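Local coordinates for protein BtGH115A (Bacteroides thetaiotaomicron, PDB 5BY3) that acts as a family GH115 4-O-methyl-alpha-glucuronidase with specificity for decorated arabinogalactans, at residues A[130-135]-A[471-476]; A[135-140]-A[555-560]; A[139-144]-A[549-554]. All blocks are in the same frame, centred on the assembly; numbering follows the deposited sequence.

Contact 1 (A[130-135]-A[471-476]); sequences SPWEWW and ERELGT
Ser130 and Glu473 are joined by a short hydrogen bond: the hydroxyl OG of Ser130 donates to OE1 of Glu473 at 2.6 Å, using the syn lone pair of that oxygen. A chi1 of 155°, with OG anti to the backbone N, places the hydroxyl where it can serve both Glu473 OE1 and the backbone N of Trp132, from which it accepts, OG to N 2.8 Å. This is an ST turn, set in the type I beta turn Ser130 to Glu133. Serine suits the place because one small group both gives and receives.

The ionic part belongs to the end of helix 462-473. Arg472 grips the carboxylate of its neighbour Glu473 side-on, NE to OE2 at 2.6 Å and NH2 to OE1 at 3.1 Å. Both oxygens lie close to the guanidinium plane, whereas the nitrogens stand above the plane of the carboxylate. NH1 of Arg472 forms a salt bridge with Glu445, which also takes the indole NE1 of Trp132.

Packing completes the contact. Pro131 CD lies over one face of the guanidinium, 3.8 Å from NH2 of Arg472; proline suits the place because this apolar methylene does not compete for the N-H groups. The Trp132 ring is nearly coplanar with the guanidinium (25°) and meets it edge-on, while the Glu473 carboxylate is turned 80° to the ring, OE1 coming 3.6 Å from CD1 of Trp132. An alanine in place of Glu473 would probably cost Ser130 OG its acceptor, Arg472 NE its carboxylate partner and NH2 one of its bonds, leaving the guanidinium freer to turn though still tied to Glu445 through NH1.

Two donors, Ser130 OG and Arg472 NH2, thus serve OE1, and the buried carboxylate is likely to be stabilised as an anion, its charge balanced by an arginine shared with a second acid.

Contact 2 (A[135-140]-A[555-560]); sequences WADVTP and YFELVK
Asp137 and Glu557 bring their carboxylates together at about a right angle, the two planes 86° apart, with OD2 of Asp137 2.6 Å from OE2 of Glu557. In the glutamate chi1 (-75°) sets CG anti to the carbonyl carbon, and the chain, extended beyond it, carries the carboxylate to the loop. Each acid has a basic partner elsewhere: Lys438 pairs with OE1 of Glu557 and Lys610 with OD1 of Asp137, while the indole NE1 of Trp611 binds Asp137 OD2. The lysines would probably temper the negative charge gathered in this buried place.

The loop has no regular structure here. Asp137 takes left-handed helical backbone angles and Val138 is the centre of an inverse gamma turn, a tight reversal laid against helix 552-580, which itself widens into a pi-type turn at 556-560.

Beside the acids the contact is apolar. Ala136 points its CB at the fork of Leu558, 3.9 Å from CD2 and 4.0 Å from CD1. OE1 of Glu557 comes within 3.2 Å of Ala136 CA, and a methyl is probably small enough to leave room for it. Val138 CG2 meets the same leucine at CD1, 4.2 Å away.

Contact 3 (A[139-144]-A[549-554]); sequences TPEKKE and AGRQSA
Thr139 exchanges two hydrogen bonds with Gly550 and Arg551, just ahead of the helix, and these make the tight part of the contact. The hydroxyl OG1 of Thr139 donates to the backbone O of Gly550 at 2.8 Å, lying in the carbonyl plane on a lone pair. In the other direction NH1 of Arg551 donates to the backbone O of Thr139; the 2.5 Å between these two is short, and the bond is bent, with an N-H...O angle of 138° and the donor tilted 34° from the carbonyl plane. Bends at chi2 and chi3 bring the guanidinium to the Thr139 carbonyl, and CD of Arg551 also lies 3.5 Å from Thr139 O. A second nitrogen, NE, binds the backbone O of Glu473, so the guanidinium serves two carbonyls in separate parts of the chain.

The solvent side is looser. Glu141, an exposed residue, passes Arg551 at about a right angle and touches NH1 with its aliphatic CG at 3.9 Å. Its OE1 stays 4.6 Å from NH1 of Arg551 and well out of the guanidinium plane, so the opposite charges can attract only at a distance. Glutamate suits this rim because its methylenes can lie beside the arginine while the carboxylate stays at the exposed side.

Arg551 occupies the N-cap position of helix 552-580, though its side chain is spent on the two carbonyls, and the arrangement is that of an irregular loop pinned to a helix start by side-chain-to-backbone hydrogen bonds.

The three contacts follow one loop, residues 130-144, as it runs past the end of helix 462-473 and onto the start of helix 552-580. Their centres lie close: about 7 Å between contacts 1 and 2, 8 Å between 1 and 3, and 10 Å between 2 and 3. Trp132 O and Val138 N, 3.2 Å apart, probably hydrogen-bond and tie contact 1 to contact 2, while Val138 CG2 packs on Ala554 CB of contact 3 at 3.8 Å. A bound nickel ion, at a site that includes Leu404 and Asp436, is about 12 Å from the Trp135 side chain and 13 Å from that of Trp132, so contacts 1 and 2 do not form its site.

Contact 1 (A[130-135]-A[471-476])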
# COMPACT_ATOMS: atom_id res chain seq x y z
N SER A 130 14.92 13.53 -0.04
CA SER A 130 13.97 12.43 0.07
C SER A 130 12.54 12.95 0.36
O SER A 130 12.37 13.94 1.09
CB SER A 130 14.43 11.50 1.21
OG SER A 130 13.38 10.73 1.80
N PRO A 131 11.50 12.27 -0.19
CA PRO A 131 10.12 12.43 0.31
C PRO A 131 9.97 12.38 1.85
O PRO A 131 9.07 13.02 2.39
CB PRO A 131 9.39 11.22 -0.30
CG PRO A 131 10.07 11.04 -1.62
CD PRO A 131 11.53 11.43 -1.42
N TRP A 132 10.84 11.64 2.52
CA TRP A 132 10.76 11.43 3.95
C TRP A 132 11.73 12.31 4.78
O TRP A 132 11.93 12.06 5.99
CB TRP A 132 10.98 9.96 4.23
CG TRP A 132 10.16 9.10 3.34
CD1 TRP A 132 10.52 8.56 2.17
CD2 TRP A 132 8.80 8.72 3.56
NE1 TRP A 132 9.47 7.84 1.62
CE2 TRP A 132 8.40 7.94 2.46
CE3 TRP A 132 7.88 8.98 4.57
CZ2 TRP A 132 7.14 7.39 2.35
CZ3 TRP A 132 6.61 8.44 4.48
CH2 TRP A 132 6.25 7.65 3.38
N GLU A 133 12.33 13.29 4.11
CA GLU A 133 13.04 14.43 4.69
C GLU A 133 12.51 14.79 6.08
O GLU A 133 13.23 14.78 7.08
CB GLU A 133 12.89 15.61 3.72
CG GLU A 133 13.31 16.99 4.21
CD GLU A 133 12.15 17.83 4.71
OE1 GLU A 133 11.11 17.95 4.02
OE2 GLU A 133 12.31 18.41 5.81
N TRP A 134 11.22 15.08 6.14
CA TRP A 134 10.57 15.37 7.39
C TRP A 134 9.94 14.12 8.02
O TRP A 134 10.07 13.94 9.24
CB TRP A 134 9.52 16.46 7.21
CG TRP A 134 9.07 17.03 8.54
CD1 TRP A 134 9.72 17.97 9.31
CD2 TRP A 134 7.87 16.68 9.25
NE1 TRP A 134 8.99 18.22 10.45
CE2 TRP A 134 7.86 17.44 10.44
CE3 TRP A 134 6.81 15.81 8.98
CZ2 TRP A 134 6.83 17.36 11.37
CZ3 TRP A 134 5.77 15.72 9.90
CH2 TRP A 134 5.79 16.49 11.10
N TRP A 135 9.29 13.29 7.18
CA TRP A 135 8.39 12.23 7.66
C TRP A 135 9.11 10.98 8.20
O TRP A 135 8.54 10.18 8.97
CB TRP A 135 7.36 11.87 6.58
CG TRP A 135 6.12 12.79 6.59
CD1 TRP A 135 5.92 13.94 5.82
CD2 TRP A 135 4.96 12.65 7.41
NE1 TRP A 135 4.70 14.49 6.13
CE2 TRP A 135 4.09 13.72 7.09
CE3 TRP A 135 4.56 11.71 8.39
CZ2 TRP A 135 2.86 13.88 7.72
CZ3 TRP A 135 3.33 11.87 9.01
CH2 TRP A 135 2.50 12.97 8.68
N GLU A 471 20.05 2.63 -0.01
CA GLU A 471 21.23 3.41 -0.37
C GLU A 471 20.95 4.88 -0.25
O GLU A 471 21.75 5.59 0.34
CB GLU A 471 21.76 3.07 -1.76
CG GLU A 471 22.51 1.76 -1.79
CD GLU A 471 23.06 1.40 -3.14
OE1 GLU A 471 22.51 1.88 -4.17
OE2 GLU A 471 24.04 0.62 -3.16
N ARG A 472 19.80 5.33 -0.76
CA ARG A 472 19.42 6.76 -0.63
C ARG A 472 19.14 7.21 0.83
O ARG A 472 19.55 8.29 1.23
CB ARG A 472 18.27 7.13 -1.58
CG ARG A 472 17.93 8.61 -1.76
CD ARG A 472 16.56 8.68 -2.45
NE ARG A 472 15.46 8.52 -1.46
CZ ARG A 472 14.17 8.25 -1.71
NH1 ARG A 472 13.71 8.04 -2.93
NH2 ARG A 472 13.31 8.16 -0.69
N GLU A 473 18.45 6.39 1.63
CA GLU A 473 18.02 6.85 2.98
C GLU A 473 19.09 6.65 4.06
O GLU A 473 19.30 7.52 4.92
CB GLU A 473 16.67 6.26 3.41
CG GLU A 473 15.50 6.36 2.43
CD GLU A 473 15.17 7.77 1.91
OE1 GLU A 473 14.14 8.31 2.27
OE2 GLU A 473 15.90 8.32 1.07
N LEU A 474 19.76 5.50 4.02
CA LEU A 474 20.92 5.26 4.87
C LEU A 474 22.13 5.57 3.98
O LEU A 474 22.01 6.39 3.08
CB LEU A 474 20.86 3.84 5.39
CG LEU A 474 19.41 3.37 5.53
CD1 LEU A 474 19.33 1.86 5.46
CD2 LEU A 474 18.69 3.93 6.76
N GLY A 475 23.29 4.97 4.17
CA GLY A 475 24.28 5.18 3.10
C GLY A 475 24.44 3.99 2.18
O GLY A 475 23.76 2.98 2.35
N THR A 476 25.34 4.09 1.22
CA THR A 476 25.78 2.91 0.47
C THR A 476 26.35 1.80 1.36
O THR A 476 26.06 0.61 1.14
CB THR A 476 26.79 3.35 -0.60
OG1 THR A 476 26.08 4.14 -1.57
CG2 THR A 476 27.40 2.15 -1.29

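Contact 2 (A[135-140]-A[555-560])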
# COMPACT_ATOMS: atom_id res chain seq x y z
N TRP A 135 9.29 13.29 7.18
CA TRP A 135 8.39 12.23 7.66
C TRP A 135 9.11 10.98 8.20
O TRP A 135 8.54 10.18 8.97
CB TRP A 135 7.36 11.87 6.58
CG TRP A 135 6.12 12.79 6.59
CD1 TRP A 135 5.92 13.94 5.82
CD2 TRP A 135 4.96 12.65 7.41
NE1 TRP A 135 4.70 14.49 6.13
CE2 TRP A 135 4.09 13.72 7.09
CE3 TRP A 135 4.56 11.71 8.39
CZ2 TRP A 135 2.86 13.88 7.72
CZ3 TRP A 135 3.33 11.87 9.01
CH2 TRP A 135 2.50 12.97 8.68
N ALA A 136 10.37 10.82 7.82
CA ALA A 136 11.21 9.85 8.51
C ALA A 136 12.57 10.44 8.86
O ALA A 136 13.53 9.72 9.07
CB ALA A 136 11.34 8.57 7.71
N ASP A 137 12.65 11.77 8.90
CA ASP A 137 13.85 12.48 9.37
C ASP A 137 15.06 12.16 8.53
O ASP A 137 16.17 12.09 9.07
CB ASP A 137 14.17 12.17 10.84
CG ASP A 137 12.99 12.37 11.73
OD1 ASP A 137 12.66 13.55 12.03
OD2 ASP A 137 12.35 11.36 12.09
N VAL A 138 14.85 11.97 7.23
CA VAL A 138 15.94 11.66 6.32
C VAL A 138 16.66 12.98 5.94
O VAL A 138 16.48 13.54 4.84
CB VAL A 138 15.41 10.85 5.14
CG1 VAL A 138 16.51 10.53 4.14
CG2 VAL A 138 14.77 9.55 5.66
N THR A 139 17.47 13.48 6.87
CA THR A 139 18.10 14.79 6.71
C THR A 139 18.84 14.95 5.37
O THR A 139 19.77 14.21 5.11
CB THR A 139 19.04 15.12 7.87
OG1 THR A 139 18.44 14.69 9.12
CG2 THR A 139 19.32 16.65 7.92
N PRO A 140 18.42 15.92 4.52
CA PRO A 140 19.18 16.03 3.23
C PRO A 140 20.61 16.41 3.49
O PRO A 140 20.92 17.07 4.50
CB PRO A 140 18.48 17.16 2.44
CG PRO A 140 17.20 17.43 3.21
CD PRO A 140 17.35 16.93 4.64
N TYR A 555 17.30 5.61 10.70
CA TYR A 555 17.67 4.21 10.85
C TYR A 555 16.76 3.54 11.90
O TYR A 555 16.32 2.42 11.69
CB TYR A 555 19.15 4.07 11.19
CG TYR A 555 19.65 2.64 11.18
CD1 TYR A 555 19.82 1.94 9.97
CD2 TYR A 555 19.93 1.98 12.37
CE1 TYR A 555 20.27 0.63 9.96
CE2 TYR A 555 20.40 0.68 12.37
CZ TYR A 555 20.56 0.01 11.18
OH TYR A 555 21.01 -1.27 11.20
N PHE A 556 16.46 4.21 12.99
CA PHE A 556 15.67 3.53 14.00
C PHE A 556 14.26 3.30 13.43
O PHE A 556 13.70 2.21 13.54
CB PHE A 556 15.63 4.29 15.34
CG PHE A 556 15.02 3.48 16.46
CD1 PHE A 556 15.80 2.65 17.25
CD2 PHE A 556 13.63 3.53 16.69
CE1 PHE A 556 15.22 1.86 18.26
CE2 PHE A 556 13.04 2.77 17.70
CZ PHE A 556 13.83 1.94 18.49
N GLU A 557 13.73 4.34 12.82
CA GLU A 557 12.42 4.36 12.18
C GLU A 557 12.23 3.35 11.06
O GLU A 557 11.22 2.65 11.06
CB GLU A 557 12.12 5.78 11.67
CG GLU A 557 11.77 6.72 12.79
CD GLU A 557 11.76 8.15 12.37
OE1 GLU A 557 11.02 8.49 11.42
OE2 GLU A 557 12.49 8.94 13.01
N LEU A 558 13.21 3.25 10.16
CA LEU A 558 13.06 2.48 8.92
C LEU A 558 13.67 1.08 8.93
O LEU A 558 13.22 0.20 8.20
CB LEU A 558 13.60 3.29 7.74
CG LEU A 558 12.98 4.72 7.62
CD1 LEU A 558 13.80 5.59 6.69
CD2 LEU A 558 11.55 4.71 7.15
N VAL A 559 14.69 0.86 9.75
CA VAL A 559 15.35 -0.44 9.83
C VAL A 559 15.25 -1.04 11.24
O VAL A 559 14.70 -2.11 11.40
CB VAL A 559 16.83 -0.39 9.33
CG1 VAL A 559 17.45 -1.76 9.30
CG2 VAL A 559 16.90 0.15 7.92
N LYS A 560 15.78 -0.34 12.24
CA LYS A 560 15.97 -0.94 13.56
C LYS A 560 14.64 -1.25 14.26
O LYS A 560 14.45 -2.38 14.69
CB LYS A 560 16.90 -0.07 14.43
CG LYS A 560 17.49 -0.76 15.65
CD LYS A 560 18.70 -0.01 16.19
CE LYS A 560 19.38 -0.77 17.32
NZ LYS A 560 18.85 -0.35 18.64

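Contact 3 (A[139-144]-A[549-554])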
# COMPACT_ATOMS: atom_id res chain seq x y z
N THR A 139 17.47 13.48 6.87
CA THR A 139 18.10 14.79 6.71
C THR A 139 18.84 14.95 5.37
O THR A 139 19.77 14.21 5.11
CB THR A 139 19.04 15.12 7.87
OG1 THR A 139 18.44 14.69 9.12
CG2 THR A 139 19.32 16.65 7.92
N PRO A 140 18.42 15.92 4.52
CA PRO A 140 19.18 16.03 3.23
C PRO A 140 20.61 16.41 3.49
O PRO A 140 20.92 17.07 4.50
CB PRO A 140 18.48 17.16 2.44
CG PRO A 140 17.20 17.43 3.21
CD PRO A 140 17.35 16.93 4.64
N GLU A 141 21.48 15.98 2.60
CA GLU A 141 22.89 16.28 2.72
C GLU A 141 23.05 17.68 2.17
O GLU A 141 22.23 18.13 1.35
CB GLU A 141 23.70 15.25 1.93
CG GLU A 141 23.77 13.90 2.61
CD GLU A 141 24.84 13.00 2.03
OE1 GLU A 141 24.47 11.91 1.53
OE2 GLU A 141 26.03 13.39 2.07
N LYS A 142 24.09 18.38 2.61
CA LYS A 142 24.39 19.68 2.04
C LYS A 142 25.25 19.47 0.82
O LYS A 142 25.98 18.49 0.73
CB LYS A 142 25.08 20.57 3.06
CG LYS A 142 24.17 20.99 4.20
CD LYS A 142 24.93 20.97 5.52
CE LYS A 142 25.64 22.28 5.78
NZ LYS A 142 24.70 23.11 6.57
N LYS A 143 25.14 20.39 -0.13
CA LYS A 143 25.99 20.34 -1.31
C LYS A 143 26.77 21.60 -1.49
O LYS A 143 26.32 22.69 -1.16
CB LYS A 143 25.17 20.04 -2.55
CG LYS A 143 25.05 18.55 -2.80
CD LYS A 143 23.71 18.20 -3.39
CE LYS A 143 23.68 18.45 -4.86
NZ LYS A 143 23.21 17.13 -5.32
N GLU A 144 27.97 21.44 -2.02
CA GLU A 144 28.80 22.57 -2.37
C GLU A 144 28.34 23.29 -3.62
O GLU A 144 28.29 24.52 -3.61
CB GLU A 144 30.26 22.15 -2.50
CG GLU A 144 31.08 22.55 -1.29
CD GLU A 144 31.11 24.07 -1.06
OE1 GLU A 144 31.38 24.84 -2.02
OE2 GLU A 144 30.86 24.49 0.10
N ALA A 549 25.71 10.68 10.58
CA ALA A 549 25.21 11.39 11.79
C ALA A 549 23.78 11.97 11.65
O ALA A 549 22.96 11.87 12.60
CB ALA A 549 26.20 12.47 12.22
N GLY A 550 23.50 12.55 10.49
CA GLY A 550 22.17 13.07 10.20
C GLY A 550 21.08 12.02 9.93
O GLY A 550 19.93 12.38 9.69
N ARG A 551 21.42 10.73 9.98
CA ARG A 551 20.49 9.67 9.61
C ARG A 551 20.19 8.54 10.63
O ARG A 551 19.69 7.48 10.26
CB ARG A 551 20.72 9.23 8.14
CG ARG A 551 19.65 9.86 7.25
CD ARG A 551 20.09 10.98 6.31
NE ARG A 551 20.09 10.35 5.00
CZ ARG A 551 20.28 10.94 3.83
NH1 ARG A 551 20.48 12.24 3.73
NH2 ARG A 551 20.26 10.17 2.75
N GLN A 552 20.44 8.81 11.92
CA GLN A 552 20.32 7.81 13.00
C GLN A 552 18.88 7.59 13.38
O GLN A 552 18.48 6.45 13.69
CB GLN A 552 21.10 8.22 14.27
CG GLN A 552 22.63 8.25 14.15
CD GLN A 552 23.26 6.86 14.12
OE1 GLN A 552 22.70 5.86 14.65
NE2 GLN A 552 24.45 6.78 13.49
N SER A 553 18.11 8.66 13.40
CA SER A 553 16.66 8.55 13.58
C SER A 553 15.98 7.79 12.41
O SER A 553 15.16 6.92 12.65
CB SER A 553 16.05 9.93 13.81
OG SER A 553 16.58 10.52 14.98
N ALA A 554 16.34 8.08 11.17
CA ALA A 554 15.77 7.34 10.04
C ALA A 554 16.12 5.87 10.16
O ALA A 554 15.32 4.97 9.80
CB ALA A 554 16.27 7.89 8.71